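Local coordinates for protein octopine dehydrogenase (Pecten maximus, PDB 3C7A) that catalyses the NADH-dependent reductive condensation of L-arginine with pyruvate to D-octopine, and the reverse oxidation of D-octopine by NAD(+), at residues L111-P116 against M139-L144; A119-Q124 against T379-Q384. All blocks are in the same frame, centred on the assembly; numbering follows the deposited sequence.

Contact 1: L111-P116 against M139-L144; sequences LIVGLP and MSFETL. With NAD (nicotinamide-adenine-dinucleotide), chain B; EDO (1,2-ethanediol), chain C.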
loop_
_atom_site.group_PDB
_atom_site.type_symbol
_atom_site.label_atom_id
_atom_site.label_comp_id
_atom_site.label_asym_id
_atom_site.label_seq_id
_atom_site.Cartn_x
_atom_site.Cartn_y
_atom_site.Cartn_z
ATOM N N LEU A 111 18.745 2.780 4.322
ATOM C CA LEU A 111 17.519 3.321 3.722
ATOM C C LEU A 111 16.422 2.246 3.676
ATOM O O LEU A 111 16.583 1.216 3.017
ATOM C CB LEU A 111 17.807 3.863 2.311
ATOM C CG LEU A 111 16.658 4.353 1.414
ATOM C CD1 LEU A 111 16.072 5.680 1.901
ATOM C CD2 LEU A 111 17.119 4.478 -0.032
ATOM N N ILE A 112 15.315 2.502 4.375
ATOM C CA ILE A 112 14.200 1.547 4.495
ATOM C C ILE A 112 13.015 1.953 3.596
ATOM O O ILE A 112 12.515 3.076 3.700
ATOM C CB ILE A 112 13.748 1.392 5.978
ATOM C CG1 ILE A 112 14.952 1.049 6.871
ATOM C CG2 ILE A 112 12.636 0.339 6.112
ATOM C CD1 ILE A 112 14.690 1.139 8.370
ATOM N N VAL A 113 12.577 1.029 2.734
ATOM C CA VAL A 113 11.588 1.313 1.673
ATOM C C VAL A 113 10.335 0.414 1.733
ATOM O O VAL A 113 10.445 -0.803 1.910
ATOM C CB VAL A 113 12.228 1.174 0.249
ATOM C CG1 VAL A 113 11.275 1.672 -0.841
ATOM C CG2 VAL A 113 13.564 1.914 0.160
ATOM N N GLY A 114 9.156 1.019 1.567
ATOM C CA GLY A 114 7.890 0.276 1.469
ATOM C C GLY A 114 7.313 0.272 0.059
ATOM O O GLY A 114 6.978 1.331 -0.482
ATOM N N LEU A 115 7.187 -0.919 -0.532
ATOM C CA LEU A 115 6.781 -1.060 -1.939
ATOM C C LEU A 115 5.679 -2.122 -2.156
ATOM O O LEU A 115 5.980 -3.257 -2.541
ATOM C CB LEU A 115 8.017 -1.367 -2.809
ATOM C CG LEU A 115 7.943 -1.332 -4.346
ATOM C CD1 LEU A 115 8.039 0.091 -4.888
ATOM C CD2 LEU A 115 9.028 -2.209 -4.961
ATOM N N PRO A 116 4.400 -1.761 -1.914
ATOM C CA PRO A 116 3.885 -0.489 -1.396
ATOM C C PRO A 116 3.754 -0.452 0.136
ATOM O O PRO A 116 3.697 -1.502 0.785
ATOM C CB PRO A 116 2.503 -0.394 -2.049
ATOM C CG PRO A 116 2.064 -1.828 -2.216
ATOM C CD PRO A 116 3.301 -2.704 -2.208
ATOM N N MET A 139 11.149 5.746 3.223
ATOM C CA MET A 139 10.655 6.028 1.853
ATOM C C MET A 139 9.382 5.219 1.518
ATOM O O MET A 139 9.370 3.999 1.689
ATOM C CB MET A 139 11.772 5.716 0.836
ATOM C CG MET A 139 11.582 6.270 -0.584
ATOM S SD MET A 139 12.947 5.839 -1.703
ATOM C CE MET A 139 12.531 6.797 -3.159
ATOM N N SER A 140 8.331 5.890 1.027
ATOM C CA SER A 140 7.012 5.251 0.787
ATOM C C SER A 140 6.401 5.449 -0.621
ATOM O O SER A 140 6.106 6.581 -1.018
ATOM C CB SER A 140 5.996 5.718 1.841
ATOM O OG SER A 140 6.372 5.326 3.151
ATOM N N PHE A 141 6.180 4.343 -1.341
ATOM C CA PHE A 141 5.613 4.356 -2.710
ATOM C C PHE A 141 4.081 4.192 -2.756
ATOM O O PHE A 141 3.491 3.579 -1.861
ATOM C CB PHE A 141 6.273 3.269 -3.575
ATOM C CG PHE A 141 7.637 3.644 -4.105
ATOM C CD1 PHE A 141 8.784 3.414 -3.347
ATOM C CD2 PHE A 141 7.774 4.215 -5.368
ATOM C CE1 PHE A 141 10.049 3.757 -3.835
ATOM C CE2 PHE A 141 9.033 4.563 -5.867
ATOM C CZ PHE A 141 10.173 4.332 -5.098
ATOM N N GLU A 142 3.453 4.715 -3.816
ATOM C CA GLU A 142 1.977 4.754 -3.926
ATOM C C GLU A 142 1.281 3.417 -4.256
ATOM O O GLU A 142 0.179 3.156 -3.761
ATOM C CB GLU A 142 1.499 5.885 -4.866
ATOM C CG GLU A 142 1.890 5.747 -6.345
ATOM C CD GLU A 142 1.366 6.887 -7.224
ATOM O OE1 GLU A 142 0.176 7.256 -7.109
ATOM O OE2 GLU A 142 2.147 7.409 -8.049
ATOM N N THR A 143 1.921 2.594 -5.091
ATOM C CA THR A 143 1.420 1.253 -5.460
ATOM C C THR A 143 2.553 0.387 -6.053
ATOM O O THR A 143 3.698 0.836 -6.124
ATOM C CB THR A 143 0.177 1.326 -6.414
ATOM O OG1 THR A 143 -0.441 0.035 -6.518
ATOM C CG2 THR A 143 0.558 1.832 -7.808
ATOM N N LEU A 144 2.238 -0.847 -6.456
ATOM C CA LEU A 144 3.229 -1.744 -7.076
ATOM C C LEU A 144 3.529 -1.335 -8.530
ATOM O O LEU A 144 2.605 -1.010 -9.279
ATOM C CB LEU A 144 2.758 -3.209 -7.006
ATOM C CG LEU A 144 3.770 -4.332 -7.290
ATOM C CD1 LEU A 144 4.754 -4.529 -6.130
ATOM C CD2 LEU A 144 3.065 -5.643 -7.605
HETATM P PA NAD B . 1.286 -12.115 -2.674
HETATM O O1A NAD B . -0.094 -12.531 -2.341
HETATM O O2A NAD B . 1.760 -12.799 -3.899
HETATM O O5B NAD B . 2.270 -12.419 -1.429
HETATM C C5B NAD B . 2.341 -13.697 -0.824
HETATM C C4B NAD B . 3.534 -13.758 0.129
HETATM O O4B NAD B . 3.222 -13.130 1.361
HETATM C C3B NAD B . 3.945 -15.184 0.479
HETATM O O3B NAD B . 4.945 -15.681 -0.380
HETATM C C2B NAD B . 4.435 -15.080 1.911
HETATM O O2B NAD B . 5.825 -14.842 1.966
HETATM C C1B NAD B . 3.688 -13.881 2.471
HETATM N N9A NAD B . 2.562 -14.382 3.287
HETATM C C8A NAD B . 1.300 -14.680 2.833
HETATM N N7A NAD B . 0.556 -15.125 3.869
HETATM C C5A NAD B . 1.321 -15.119 4.983
HETATM C C6A NAD B . 1.049 -15.474 6.301
HETATM N N6A NAD B . -0.065 -16.151 6.578
HETATM N N1A NAD B . 2.047 -15.363 7.256
HETATM C C2A NAD B . 3.302 -14.901 6.896
HETATM N N3A NAD B . 3.561 -14.553 5.581
HETATM C C4A NAD B . 2.587 -14.657 4.635
HETATM O O3 NAD B . 1.322 -10.503 -2.830
HETATM P PN NAD B . 1.854 -9.758 -4.161
HETATM O O1N NAD B . 1.042 -10.220 -5.310
HETATM O O2N NAD B . 3.330 -9.871 -4.219
HETATM O O5D NAD B . 1.471 -8.208 -3.922
HETATM C C5D NAD B . 1.932 -7.454 -2.818
HETATM C C4D NAD B . 1.052 -6.216 -2.629
HETATM O O4D NAD B . 0.979 -5.450 -3.824
HETATM C C3D NAD B . -0.374 -6.592 -2.245
HETATM O O3D NAD B . -0.791 -5.789 -1.164
HETATM C C2D NAD B . -1.193 -6.298 -3.491
HETATM O O2D NAD B . -2.488 -5.847 -3.168
HETATM C C1D NAD B . -0.372 -5.230 -4.208
HETATM N N1N NAD B . -0.536 -5.244 -5.682
HETATM C C2N NAD B . -0.337 -6.388 -6.421
HETATM C C3N NAD B . -0.494 -6.374 -7.812
HETATM C C7N NAD B . -0.038 -7.552 -8.636
HETATM O O7N NAD B . -0.276 -7.565 -9.947
HETATM N N7N NAD B . 0.634 -8.626 -8.014
HETATM C C4N NAD B . -0.856 -5.182 -8.446
HETATM C C5N NAD B . -1.053 -4.025 -7.692
HETATM C C6N NAD B . -0.886 -4.074 -6.309
HETATM C C1 EDO C . -4.746 7.234 -6.307
HETATM O O1 EDO C . -5.232 6.660 -5.087
HETATM C C2 EDO C . -3.300 7.685 -6.131
HETATM O O2 EDO C . -2.441 6.539 -6.073
#
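Strands 111-114 and 137-141 are the two parallel neighbours of a beta-alpha-beta unit in the dinucleotide-binding sheet, and Val-113 pairs with Met-139, Gly-114 with Ser-140. Three backbone hydrogen bonds join them: Met-139 N to Ile-112 O (3.0 Å), Gly-114 N to Met-139 O (3.0 Å) and Phe-141 N to Gly-114 O (3.2 Å). All three are nearly straight, and Met-139 O also receives a CA-H contact from Val-113.

The side-chain packing gathers on the ring of Phe-141. Its CG stands anti to the carbonyl carbon (chi1 -79°), and Leu-115 CD1 sits over one face, toward the rim and 3.7 Å from Phe-141 CG, a CH-pi contact. Val-113 CG1 comes in at the ring edge, 3.8 Å from Phe-141 CE1, while Phe-194 meets the ring edge-to-face.

Past the strand ends both segments lead to the cofactor. Pro-116, which follows a cis peptide bond, lays CB 3.9 Å from Thr-143 CA and turns CD toward the ribose next to the nicotinamide. Leu-144 lays CD2 3.6 Å from NAD C3N, with CB also near the ring.

Hydrogen bonding thus fixes the strands, whereas from these segments the cofactor meets mainly carbon atoms, Pro-116 at the ribose and Leu-144 at the nicotinamide ring, next to Thr-143, a pyruvate-binding residue; its hydrogen bonds come from elsewhere, such as Cys-148 N.

Contact 2: A119-Q124 against T379-Q384; sequences AGFEFQ and TTRCPQ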
loop_
_atom_site.group_PDB
_atom_site.type_symbol
_atom_site.label_atom_id
_atom_site.label_comp_id
_atom_site.label_asym_id
_atom_site.label_seq_id
_atom_site.Cartn_x
_atom_site.Cartn_y
_atom_site.Cartn_z
ATOM N N ALA A 119 -1.033 2.440 4.723
ATOM C CA ALA A 119 -1.261 3.530 5.662
ATOM C C ALA A 119 -0.784 3.161 7.063
ATOM O O ALA A 119 -1.099 2.085 7.573
ATOM C CB ALA A 119 -2.733 3.912 5.685
ATOM N N GLY A 120 -0.023 4.059 7.680
ATOM C CA GLY A 120 0.502 3.827 9.032
ATOM C C GLY A 120 1.899 3.224 9.107
ATOM O O GLY A 120 2.344 2.812 10.182
ATOM N N PHE A 121 2.587 3.185 7.965
ATOM C CA PHE A 121 3.933 2.606 7.833
ATOM C C PHE A 121 4.966 3.266 8.760
ATOM O O PHE A 121 5.739 2.572 9.431
ATOM C CB PHE A 121 4.385 2.700 6.365
ATOM C CG PHE A 121 5.621 1.895 6.034
ATOM C CD1 PHE A 121 6.859 2.521 5.900
ATOM C CD2 PHE A 121 5.541 0.518 5.823
ATOM C CE1 PHE A 121 8.005 1.787 5.576
ATOM C CE2 PHE A 121 6.680 -0.227 5.502
ATOM C CZ PHE A 121 7.915 0.409 5.377
ATOM N N GLU A 122 4.964 4.599 8.795
ATOM C CA GLU A 122 5.950 5.376 9.558
ATOM C C GLU A 122 5.763 5.299 11.079
ATOM O O GLU A 122 6.749 5.258 11.823
ATOM C CB GLU A 122 5.967 6.844 9.100
ATOM C CG GLU A 122 6.413 7.070 7.647
ATOM C CD GLU A 122 5.264 7.033 6.639
ATOM O OE1 GLU A 122 4.122 6.694 7.023
ATOM O OE2 GLU A 122 5.506 7.350 5.454
ATOM N N PHE A 123 4.508 5.286 11.536
ATOM C CA PHE A 123 4.201 5.179 12.972
ATOM C C PHE A 123 4.690 3.853 13.567
ATOM O O PHE A 123 5.212 3.822 14.688
ATOM C CB PHE A 123 2.694 5.344 13.252
ATOM C CG PHE A 123 2.087 6.621 12.707
ATOM C CD1 PHE A 123 2.747 7.845 12.826
ATOM C CD2 PHE A 123 0.829 6.597 12.105
ATOM C CE1 PHE A 123 2.175 9.021 12.327
ATOM C CE2 PHE A 123 0.246 7.767 11.606
ATOM C CZ PHE A 123 0.923 8.982 11.717
ATOM N N GLN A 124 4.516 2.770 12.806
ATOM C CA GLN A 124 4.908 1.415 13.218
ATOM C C GLN A 124 6.432 1.255 13.331
ATOM O O GLN A 124 6.926 0.646 14.285
ATOM C CB GLN A 124 4.321 0.376 12.247
ATOM C CG GLN A 124 4.532 -1.090 12.648
ATOM C CD GLN A 124 3.852 -2.074 11.699
ATOM O OE1 GLN A 124 4.005 -1.995 10.477
ATOM N NE2 GLN A 124 3.100 -3.014 12.265
ATOM N N THR A 379 -5.194 -4.319 16.734
ATOM C CA THR A 379 -4.732 -4.905 15.473
ATOM C C THR A 379 -4.677 -3.888 14.320
ATOM O O THR A 379 -4.495 -4.271 13.160
ATOM C CB THR A 379 -5.591 -6.134 15.052
ATOM O OG1 THR A 379 -6.965 -5.746 14.916
ATOM C CG2 THR A 379 -5.479 -7.260 16.075
ATOM N N THR A 380 -4.823 -2.601 14.647
ATOM C CA THR A 380 -4.796 -1.520 13.649
ATOM C C THR A 380 -3.504 -0.689 13.717
ATOM O O THR A 380 -2.620 -0.969 14.530
ATOM C CB THR A 380 -6.024 -0.575 13.772
ATOM O OG1 THR A 380 -5.940 0.182 14.985
ATOM C CG2 THR A 380 -7.335 -1.360 13.746
ATOM N N ARG A 381 -3.416 0.334 12.864
ATOM C CA ARG A 381 -2.235 1.200 12.772
ATOM C C ARG A 381 -2.498 2.680 13.103
ATOM O O ARG A 381 -1.690 3.545 12.744
ATOM C CB ARG A 381 -1.618 1.102 11.373
ATOM C CG ARG A 381 -0.646 -0.044 11.157
ATOM C CD ARG A 381 -0.319 -0.143 9.673
ATOM N NE ARG A 381 0.971 -0.770 9.408
ATOM C CZ ARG A 381 1.524 -0.875 8.200
ATOM N NH1 ARG A 381 0.908 -0.393 7.127
ATOM N NH2 ARG A 381 2.701 -1.466 8.067
ATOM N N CYS A 382 -3.615 2.973 13.772
ATOM C CA CYS A 382 -3.929 4.352 14.175
ATOM C C CYS A 382 -2.888 4.887 15.170
ATOM O O CYS A 382 -2.402 4.132 16.015
ATOM C CB CYS A 382 -5.357 4.461 14.738
ATOM S SG CYS A 382 -5.687 3.582 16.294
ATOM N N PRO A 383 -2.518 6.181 15.053
ATOM C CA PRO A 383 -1.469 6.784 15.894
ATOM C C PRO A 383 -1.672 6.655 17.409
ATOM O O PRO A 383 -0.687 6.578 18.149
ATOM C CB PRO A 383 -1.475 8.263 15.474
ATOM C CG PRO A 383 -2.754 8.466 14.723
ATOM C CD PRO A 383 -3.058 7.154 14.084
ATOM N N GLN A 384 -2.929 6.628 17.858
ATOM C CA GLN A 384 -3.255 6.527 19.289
ATOM C C GLN A 384 -2.917 5.162 19.898
ATOM O O GLN A 384 -2.721 5.051 21.111
ATOM C CB GLN A 384 -4.732 6.862 19.543
ATOM C CG GLN A 384 -5.095 8.341 19.379
ATOM C CD GLN A 384 -5.380 8.743 17.934
ATOM O OE1 GLN A 384 -5.337 7.918 17.016
ATOM N NE2 GLN A 384 -5.675 10.023 17.730
#
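A buried arginine ties the start of helix 121-129 to the loop between helices 349-362 and 391-396, a long-range contact in which Arg-381 reaches across to Ala-119, Gly-120 and Gln-124. From CG to NE its chain is extended, with CD anti to CA (chi2 170°), and it runs past Gly-120, the N-cap residue, whose lack of a side chain leaves room for Arg-381 CB 4.2 Å from Gly-120 CA.

Two oxygens hold the guanidinium. Gln-124 OE1 accepts from Arg-381 NH2 at 2.8 Å, nearly in the guanidinium plane, and more weakly from Arg-381 NE at 3.4 Å; the amide itself is turned 81° from that plane. Arg-381 NH1 gives a bent bond of 3.2 Å to Ala-119 O, approaching from above the plane of this carbonyl. The backbone at Gly-120 and Phe-121 lies over one guanidinium face, and His-95 is a further, weak partner of NH2.

One residue before Gln-124, Phe-123 lies side by side with Pro-383, with Pro-383 CB over one face of the ring and Phe-123 CE2 4.2 Å from Pro-383 CD. Arg-381 O approaches the edge of the same ring.

The cation is met by neutral oxygens here, so its charge is probably stabilised by the carbonyl dipoles of Gln-124 and Ala-119; close to Gln-118, which binds pyruvate, it may also add to the local positive potential.

The two contacts lie 15 Å apart, centre to centre, and share one beta-alpha-beta unit. Contact 1 joins its two parallel strands, while contact 2 uses the start of the intervening helix 121-129. Along the chain the order is 111-116, 119-124, 139-144 and, far later, 379-384, so the segments alternate. They also touch: Ser-140 OG makes a probable hydrogen bond to Glu-122 OE2 (3.2 Å), and Phe-121 CZ packs on Gly-114 CA (3.9 Å). The principle illustrated is that one helix start can be held both by its own sheet and by a distant loop. Gln-118, a pyruvate-binding residue, falls between Pro-116 and Ala-119 in sequence, its side chain about 4 Å from that of Arg-381.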